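Local coordinates for protein prephenate dehydratase:Amino acid-binding ACT (Brucella abortus, PDB 6VH5) that probably catalyses the decarboxylating dehydration of prephenate to phenylpyruvate in phenylalanine biosynthesis, and binds phenylalanine through its ACT domain, at residues A[34-39]-A[101-106]; A[39-44]-A[70-75]; A[58-63]-A[87-92]. All coordinates share one frame; numbering follows the deposited sequence.

In the fold
All three contacts lie within the prephenate dehydratase region, around one mixed five-stranded sheet. Contacts 1 and 2 use the same helix, 36-44, and share Thr39. Contact 1 joins the start of helix 36-44 to the C-terminal part of strand 96-104 and the residues after it. It is partly buried and mixes apolar touches with water bridges. Contact 2 is buried and apolar, and sets the helix against strand 70-77. Tyr101 OH and Asn43 ND2 link the two through a probable hydrogen bond. Contact 3 is also buried, but joins two helices, 56-64 and 86-92, through an aromatic ring. Ile73 and Ala71 of strand 70-77 pack on helix 56-64, while neighbouring Met72 faces helix 36-44.

Contact 1: A[34-39]-A[101-106]; sequences GANSDT and YFLPIH
Asn36 carries CG beside its backbone N (chi1 -74°). Ile105 places CG1 likewise (chi1 -62°), and its chi2 of -50° then brings the methyl CD1 against the Asn36 carboxamide. Ile105 CD1 lies over one face of the amide, 3.7 Å from Asn36 CG. The two polar ends of the amide are taken up by water. One water donates to Asn36 OD1 at 3.0 Å and makes weak bonds to Pro104 O and His106 N. The other accepts from Asn36 ND2 and donates to His106 O at 2.7 Å. The side chain of Asn36 is thus tied to the backbone of 104-106 without touching it directly.

Leu103 CD2 meets Asn36 O at 3.5 Å, and Leu103 CD1 meets Thr39 CG2 at 4.1 Å. Thr39 OG1 sits beside its backbone N and bonds to Ala35 O at 3.0 Å; CG2 is anti to that N and faces Leu103. Ala35 O also accepts from Thr39 N, on the opposite face of its plane. Ile105 packs on Thr194, predicted to be essential for activity. A helix N-terminus beside the strand leading from one sheet to the next is consistent with the interlobe cleft of a prephenate dehydratase of the periplasmic-binding-protein type.

Contact 2: A[39-44]-A[70-75]; sequences TACRNM and LAMIPI
The flat group here is the peptide carbonyl of Ala40, and the Met72 methyl CE lies over one of its faces. Met72 CE is 3.7 Å from Ala40 C and 3.6 Å from Ala40 O. Ala40 O also accepts the helix bond from Met44 N, at 2.9 Å. There is no aromatic ring between the segments, so the rest of the contact is made by sulfurs, methyls and methylenes.

Met72 supplies every touch from the strand. Its CG is anti to the backbone N (chi1 -179°) and touches Ala40 CB and Cys41 SG, and the chain then bends at chi2 and chi3. The bends lay it along the helix surface. CB and CG sit beside Cys41, SD beside Ala40, and CE reaches on to Met44. Cys41 SG is 3.6 Å from Met72 CB. Ala40 CB is 4.0 Å from Met72 SD. Met44 joins at the margin, with its CB 4.2 Å from Met72 CE.

This is helix-on-sheet packing in an alpha/beta domain. Helix 36-44 connects parallel strands 26-30 and 49-53, a beta-alpha-beta unit, and here rests on strand 70-77 of the same sheet. The short axes pass 9.2 Å apart, and their N-to-C directions differ by 125°.

Met72 also packs on Ile27, Phe45 and Phe196. Cys41 packs on Ile27 as well, and on Phe29 of strand 26-30.

Contact 3: A[58-63]-A[87-92]; sequences DAFNAV and HYLLPL
Phe60 and Leu89 make nearly the whole contact, and both reach across from their helices in the same way. Each has CG beside its own backbone N, with chi1 -60° in Leu89. The CA atoms of Phe60 and Leu89 are 8.6 Å apart, and the two side chains bridge that gap.

Phe60 puts the far end of its ring against Leu89. Phe60 CE2 is 3.8 Å from Leu89 CB, an oblique approach. Phe60 CE1 and CZ take the methyl CD1 of Leu89, each at 3.9 Å. The extended chi2 of Leu89, 165°, carries CD1 over the ring. The result is an off-centre CH-pi contact, with Leu89 CD1 4.3 Å from the centroid of the Phe60 ring and 30° off the normal. One leucine therefore meets the ring at two points, by its CB and by its CD1 branch.

Leu90 has a smaller share. Its side chain stays somewhat farther from Phe60. The backbone N of Leu90 is 4.3 Å from Phe60 CE2, again obliquely. Met95, in a loop, packs on both Phe60 and Leu90.

Helix 86-92 is kinked at Pro91, where the N lacks a bond to the preceding turn. Its other surfaces meet different parts of the molecule. His87 meets the rings of Tyr250 and Tyr262, Pro91 O bonds to Arg289 of the ACT region, and Tyr88 packs on Ala80 of the second subunit. Helix 56-64 is the connection of a beta-alpha-beta crossover from strand 49-53 to strand 70-77. The contact is thus helix-helix packing between that crossover and a helix at the boundary of the catalytic and ACT regions.

Contact 1: A[34-39]-A[101-106]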
# COMPACT_ATOMS: atom_id res chain seq x y z
N GLY A 34 -16.00 -13.37 7.38
CA GLY A 34 -16.58 -13.33 6.06
C GLY A 34 -15.78 -12.55 5.04
O GLY A 34 -16.19 -12.48 3.88
N ALA A 35 -14.65 -11.97 5.44
CA ALA A 35 -13.83 -11.18 4.53
C ALA A 35 -13.09 -12.08 3.55
O ALA A 35 -13.14 -13.31 3.61
CB ALA A 35 -12.83 -10.33 5.32
N ASN A 36 -12.41 -11.43 2.59
CA ASN A 36 -11.56 -12.18 1.67
C ASN A 36 -10.37 -12.80 2.41
O ASN A 36 -9.93 -13.91 2.05
CB ASN A 36 -11.08 -11.26 0.54
CG ASN A 36 -12.17 -10.96 -0.48
OD1 ASN A 36 -12.91 -11.86 -0.90
ND2 ASN A 36 -12.27 -9.70 -0.89
N SER A 37 -9.82 -12.11 3.41
CA SER A 37 -8.74 -12.69 4.23
C SER A 37 -9.20 -13.97 4.92
O SER A 37 -8.46 -14.95 4.99
CB SER A 37 -8.25 -11.69 5.27
OG SER A 37 -7.49 -10.64 4.68
N ASP A 38 -10.43 -13.95 5.45
CA ASP A 38 -11.03 -15.15 6.04
C ASP A 38 -11.18 -16.25 5.00
O ASP A 38 -10.92 -17.43 5.28
CB ASP A 38 -12.38 -14.77 6.66
CG ASP A 38 -13.04 -15.90 7.45
OD1 ASP A 38 -12.46 -16.99 7.61
OD2 ASP A 38 -14.18 -15.68 7.92
N THR A 39 -11.60 -15.89 3.78
CA THR A 39 -11.71 -16.88 2.71
C THR A 39 -10.38 -17.56 2.44
O THR A 39 -10.31 -18.79 2.30
CB THR A 39 -12.22 -16.20 1.43
OG1 THR A 39 -13.47 -15.55 1.70
CG2 THR A 39 -12.38 -17.20 0.28
N TYR A 101 -0.45 -17.43 -0.86
CA TYR A 101 -1.75 -17.84 -1.38
C TYR A 101 -2.26 -16.77 -2.33
O TYR A 101 -2.15 -15.57 -2.03
CB TYR A 101 -2.77 -18.08 -0.26
CG TYR A 101 -4.07 -18.67 -0.78
CD1 TYR A 101 -4.16 -20.02 -1.12
CD2 TYR A 101 -5.20 -17.88 -0.95
CE1 TYR A 101 -5.34 -20.56 -1.61
CE2 TYR A 101 -6.38 -18.41 -1.45
CZ TYR A 101 -6.44 -19.75 -1.77
OH TYR A 101 -7.60 -20.28 -2.26
N PHE A 102 -2.82 -17.21 -3.45
CA PHE A 102 -3.38 -16.31 -4.46
C PHE A 102 -4.88 -16.55 -4.55
O PHE A 102 -5.32 -17.64 -4.91
CB PHE A 102 -2.71 -16.54 -5.82
CG PHE A 102 -1.27 -16.15 -5.86
CD1 PHE A 102 -0.29 -16.99 -5.35
CD2 PHE A 102 -0.88 -14.93 -6.41
CE1 PHE A 102 1.04 -16.62 -5.37
CE2 PHE A 102 0.45 -14.56 -6.44
CZ PHE A 102 1.41 -15.41 -5.92
N LEU A 103 -5.65 -15.52 -4.24
CA LEU A 103 -7.11 -15.63 -4.21
C LEU A 103 -7.76 -14.72 -5.25
O LEU A 103 -7.58 -13.49 -5.19
CB LEU A 103 -7.65 -15.33 -2.81
CG LEU A 103 -9.16 -15.24 -2.69
CD1 LEU A 103 -9.77 -16.61 -2.80
CD2 LEU A 103 -9.50 -14.64 -1.33
N PRO A 104 -8.50 -15.26 -6.22
CA PRO A 104 -9.30 -14.40 -7.10
C PRO A 104 -10.40 -13.69 -6.31
O PRO A 104 -11.17 -14.33 -5.58
CB PRO A 104 -9.89 -15.39 -8.12
CG PRO A 104 -8.95 -16.57 -8.08
CD PRO A 104 -8.49 -16.67 -6.65
N ILE A 105 -10.45 -12.37 -6.45
CA ILE A 105 -11.37 -11.52 -5.70
C ILE A 105 -12.66 -11.35 -6.51
O ILE A 105 -12.62 -10.91 -7.66
CB ILE A 105 -10.73 -10.16 -5.39
CG1 ILE A 105 -9.50 -10.34 -4.52
CG2 ILE A 105 -11.72 -9.23 -4.70
CD1 ILE A 105 -9.76 -11.21 -3.30
N HIS A 106 -13.80 -11.68 -5.90
CA HIS A 106 -15.10 -11.53 -6.54
C HIS A 106 -16.10 -10.94 -5.56
O HIS A 106 -16.03 -11.19 -4.35
CB HIS A 106 -15.62 -12.86 -7.08
CG HIS A 106 -14.80 -13.43 -8.19
ND1 HIS A 106 -14.55 -12.73 -9.36
CD2 HIS A 106 -14.13 -14.60 -8.31
CE1 HIS A 106 -13.79 -13.46 -10.15
NE2 HIS A 106 -13.52 -14.60 -9.53
O HOH W 1 -13.61 -13.63 -3.23
O HOH W 2 -14.93 -9.35 -2.71

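Contact 2: A[39-44]-A[70-75]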
# COMPACT_ATOMS: atom_id res chain seq x y z
N THR A 39 -11.60 -15.89 3.78
CA THR A 39 -11.71 -16.88 2.71
C THR A 39 -10.38 -17.56 2.44
O THR A 39 -10.31 -18.79 2.30
CB THR A 39 -12.22 -16.20 1.43
OG1 THR A 39 -13.47 -15.55 1.70
CG2 THR A 39 -12.38 -17.20 0.28
N ALA A 40 -9.29 -16.79 2.41
CA ALA A 40 -7.98 -17.39 2.20
C ALA A 40 -7.62 -18.36 3.33
O ALA A 40 -7.17 -19.48 3.07
CB ALA A 40 -6.93 -16.29 2.06
N CYS A 41 -7.87 -17.97 4.58
CA CYS A 41 -7.58 -18.86 5.71
C CYS A 41 -8.31 -20.19 5.56
O CYS A 41 -7.74 -21.26 5.75
CB CYS A 41 -7.97 -18.20 7.04
SG CYS A 41 -7.12 -16.68 7.52
N ARG A 42 -9.60 -20.13 5.20
CA ARG A 42 -10.40 -21.34 5.11
C ARG A 42 -10.03 -22.19 3.91
O ARG A 42 -10.06 -23.42 3.98
CB ARG A 42 -11.89 -21.00 5.07
CG ARG A 42 -12.46 -20.45 6.36
CD ARG A 42 -13.84 -19.86 6.11
NE ARG A 42 -14.34 -19.11 7.25
CZ ARG A 42 -15.28 -19.55 8.08
NH1 ARG A 42 -15.84 -20.74 7.88
NH2 ARG A 42 -15.68 -18.79 9.10
N ASN A 43 -9.65 -21.55 2.79
CA ASN A 43 -9.28 -22.32 1.61
C ASN A 43 -7.96 -23.04 1.83
O ASN A 43 -7.82 -24.22 1.49
CB ASN A 43 -9.18 -21.42 0.38
CG ASN A 43 -10.51 -20.83 -0.03
OD1 ASN A 43 -11.56 -21.14 0.55
ND2 ASN A 43 -10.48 -20.00 -1.07
N MET A 44 -6.98 -22.34 2.41
CA MET A 44 -5.64 -22.89 2.51
C MET A 44 -5.45 -23.74 3.76
O MET A 44 -4.76 -24.77 3.70
CB MET A 44 -4.61 -21.76 2.51
CG MET A 44 -3.19 -22.27 2.35
SD MET A 44 -2.02 -20.93 2.07
CE MET A 44 -0.51 -21.88 1.90
N LEU A 70 -0.53 -18.85 13.16
CA LEU A 70 -0.15 -18.28 11.87
C LEU A 70 -0.97 -17.02 11.63
O LEU A 70 -2.03 -16.81 12.23
CB LEU A 70 -0.41 -19.26 10.71
CG LEU A 70 0.19 -20.66 10.70
CD1 LEU A 70 -0.43 -21.48 9.56
CD2 LEU A 70 1.70 -20.59 10.56
N ALA A 71 -0.49 -16.21 10.68
CA ALA A 71 -1.22 -15.02 10.25
C ALA A 71 -1.30 -14.99 8.74
O ALA A 71 -0.32 -15.30 8.04
CB ALA A 71 -0.55 -13.73 10.76
N MET A 72 -2.48 -14.61 8.22
CA MET A 72 -2.75 -14.55 6.79
C MET A 72 -2.83 -13.08 6.39
O MET A 72 -3.83 -12.41 6.67
CB MET A 72 -4.03 -15.30 6.44
CG MET A 72 -4.38 -15.30 4.96
SD MET A 72 -3.42 -16.43 3.91
CE MET A 72 -4.11 -18.02 4.38
N ILE A 73 -1.80 -12.59 5.70
CA ILE A 73 -1.60 -11.17 5.45
C ILE A 73 -1.58 -10.92 3.95
O ILE A 73 -0.79 -11.54 3.23
CB ILE A 73 -0.30 -10.64 6.08
CG1 ILE A 73 -0.28 -10.94 7.59
CG2 ILE A 73 -0.13 -9.16 5.74
CD1 ILE A 73 -1.45 -10.37 8.35
N PRO A 74 -2.43 -10.03 3.42
CA PRO A 74 -2.34 -9.66 2.01
C PRO A 74 -1.19 -8.69 1.76
O PRO A 74 -0.96 -7.77 2.55
CB PRO A 74 -3.69 -9.00 1.73
CG PRO A 74 -4.11 -8.45 3.06
CD PRO A 74 -3.60 -9.43 4.09
N ILE A 75 -0.46 -8.91 0.67
CA ILE A 75 0.64 -8.02 0.32
C ILE A 75 0.57 -7.52 -1.11
O ILE A 75 1.22 -6.50 -1.42
CB ILE A 75 2.00 -8.69 0.60
CG1 ILE A 75 2.20 -9.92 -0.27
CG2 ILE A 75 2.11 -9.06 2.09
CD1 ILE A 75 3.65 -10.37 -0.34

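Contact 3: A[58-63]-A[87-92]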
# COMPACT_ATOMS: atom_id res chain seq x y z
N ASP A 58 -2.46 -5.89 14.65
CA ASP A 58 -3.07 -6.81 15.60
C ASP A 58 -2.97 -8.25 15.10
O ASP A 58 -2.79 -9.18 15.90
CB ASP A 58 -4.54 -6.44 15.82
CG ASP A 58 -4.70 -5.16 16.63
OD1 ASP A 58 -3.88 -4.91 17.55
OD2 ASP A 58 -5.66 -4.41 16.33
N ALA A 59 -3.11 -8.46 13.79
CA ALA A 59 -2.91 -9.79 13.23
C ALA A 59 -1.47 -10.26 13.42
O ALA A 59 -1.23 -11.46 13.61
CB ALA A 59 -3.31 -9.82 11.76
N PHE A 60 -0.50 -9.35 13.34
CA PHE A 60 0.88 -9.73 13.66
C PHE A 60 1.01 -10.06 15.13
O PHE A 60 1.55 -11.10 15.50
CB PHE A 60 1.85 -8.60 13.28
CG PHE A 60 2.27 -8.60 11.83
CD1 PHE A 60 1.33 -8.40 10.82
CD2 PHE A 60 3.60 -8.77 11.48
CE1 PHE A 60 1.71 -8.38 9.48
CE2 PHE A 60 3.99 -8.75 10.15
CZ PHE A 60 3.05 -8.55 9.15
N ASN A 61 0.49 -9.17 15.99
CA ASN A 61 0.64 -9.33 17.43
C ASN A 61 0.01 -10.62 17.92
O ASN A 61 0.49 -11.21 18.90
CB ASN A 61 0.04 -8.11 18.13
CG ASN A 61 0.30 -8.13 19.62
OD1 ASN A 61 1.43 -7.94 20.06
ND2 ASN A 61 -0.76 -8.33 20.41
N ALA A 62 -1.07 -11.06 17.28
CA ALA A 62 -1.71 -12.33 17.63
C ALA A 62 -0.73 -13.49 17.53
O ALA A 62 -0.85 -14.47 18.29
CB ALA A 62 -2.91 -12.58 16.72
N VAL A 63 0.20 -13.42 16.58
CA VAL A 63 1.21 -14.45 16.39
C VAL A 63 2.35 -14.26 17.39
O VAL A 63 2.90 -15.24 17.92
CB VAL A 63 1.72 -14.40 14.94
CG1 VAL A 63 2.94 -15.30 14.74
CG2 VAL A 63 0.59 -14.78 13.99
N HIS A 87 7.14 -4.88 3.74
CA HIS A 87 8.53 -4.45 3.78
C HIS A 87 8.87 -3.74 5.09
O HIS A 87 10.01 -3.82 5.55
CB HIS A 87 8.82 -3.53 2.59
CG HIS A 87 10.27 -3.36 2.27
ND1 HIS A 87 10.71 -2.85 1.07
CD2 HIS A 87 11.38 -3.63 3.00
CE1 HIS A 87 12.03 -2.82 1.06
NE2 HIS A 87 12.47 -3.28 2.22
N TYR A 88 7.91 -3.06 5.70
CA TYR A 88 8.19 -2.42 6.98
C TYR A 88 7.98 -3.35 8.17
O TYR A 88 8.82 -3.38 9.08
CB TYR A 88 7.32 -1.17 7.15
CG TYR A 88 7.49 -0.51 8.50
CD1 TYR A 88 8.58 0.32 8.74
CD2 TYR A 88 6.59 -0.74 9.54
CE1 TYR A 88 8.76 0.93 9.97
CE2 TYR A 88 6.76 -0.13 10.78
CZ TYR A 88 7.85 0.70 10.98
OH TYR A 88 8.03 1.30 12.20
N LEU A 89 6.89 -4.12 8.17
CA LEU A 89 6.47 -4.85 9.36
C LEU A 89 7.29 -6.12 9.58
O LEU A 89 7.70 -6.41 10.71
CB LEU A 89 4.99 -5.22 9.26
CG LEU A 89 3.97 -4.10 9.13
CD1 LEU A 89 2.63 -4.68 8.67
CD2 LEU A 89 3.81 -3.37 10.45
N LEU A 90 7.52 -6.88 8.52
CA LEU A 90 8.14 -8.19 8.65
C LEU A 90 9.60 -8.10 9.11
O LEU A 90 10.02 -8.91 9.94
CB LEU A 90 8.03 -8.95 7.33
CG LEU A 90 8.43 -10.42 7.40
CD1 LEU A 90 7.71 -11.15 8.52
CD2 LEU A 90 8.17 -11.09 6.07
N PRO A 91 10.42 -7.17 8.58
CA PRO A 91 11.79 -7.03 9.14
C PRO A 91 11.82 -6.64 10.61
O PRO A 91 12.77 -7.03 11.30
CB PRO A 91 12.41 -5.94 8.25
CG PRO A 91 11.72 -6.10 6.95
CD PRO A 91 10.28 -6.37 7.35
N LEU A 92 10.83 -5.90 11.11
CA LEU A 92 10.86 -5.53 12.53
C LEU A 92 10.28 -6.62 13.41
O LEU A 92 10.67 -6.72 14.58
CB LEU A 92 10.08 -4.24 12.78
CG LEU A 92 10.62 -2.97 12.12
CD1 LEU A 92 9.79 -1.76 12.51
CD2 LEU A 92 12.08 -2.78 12.53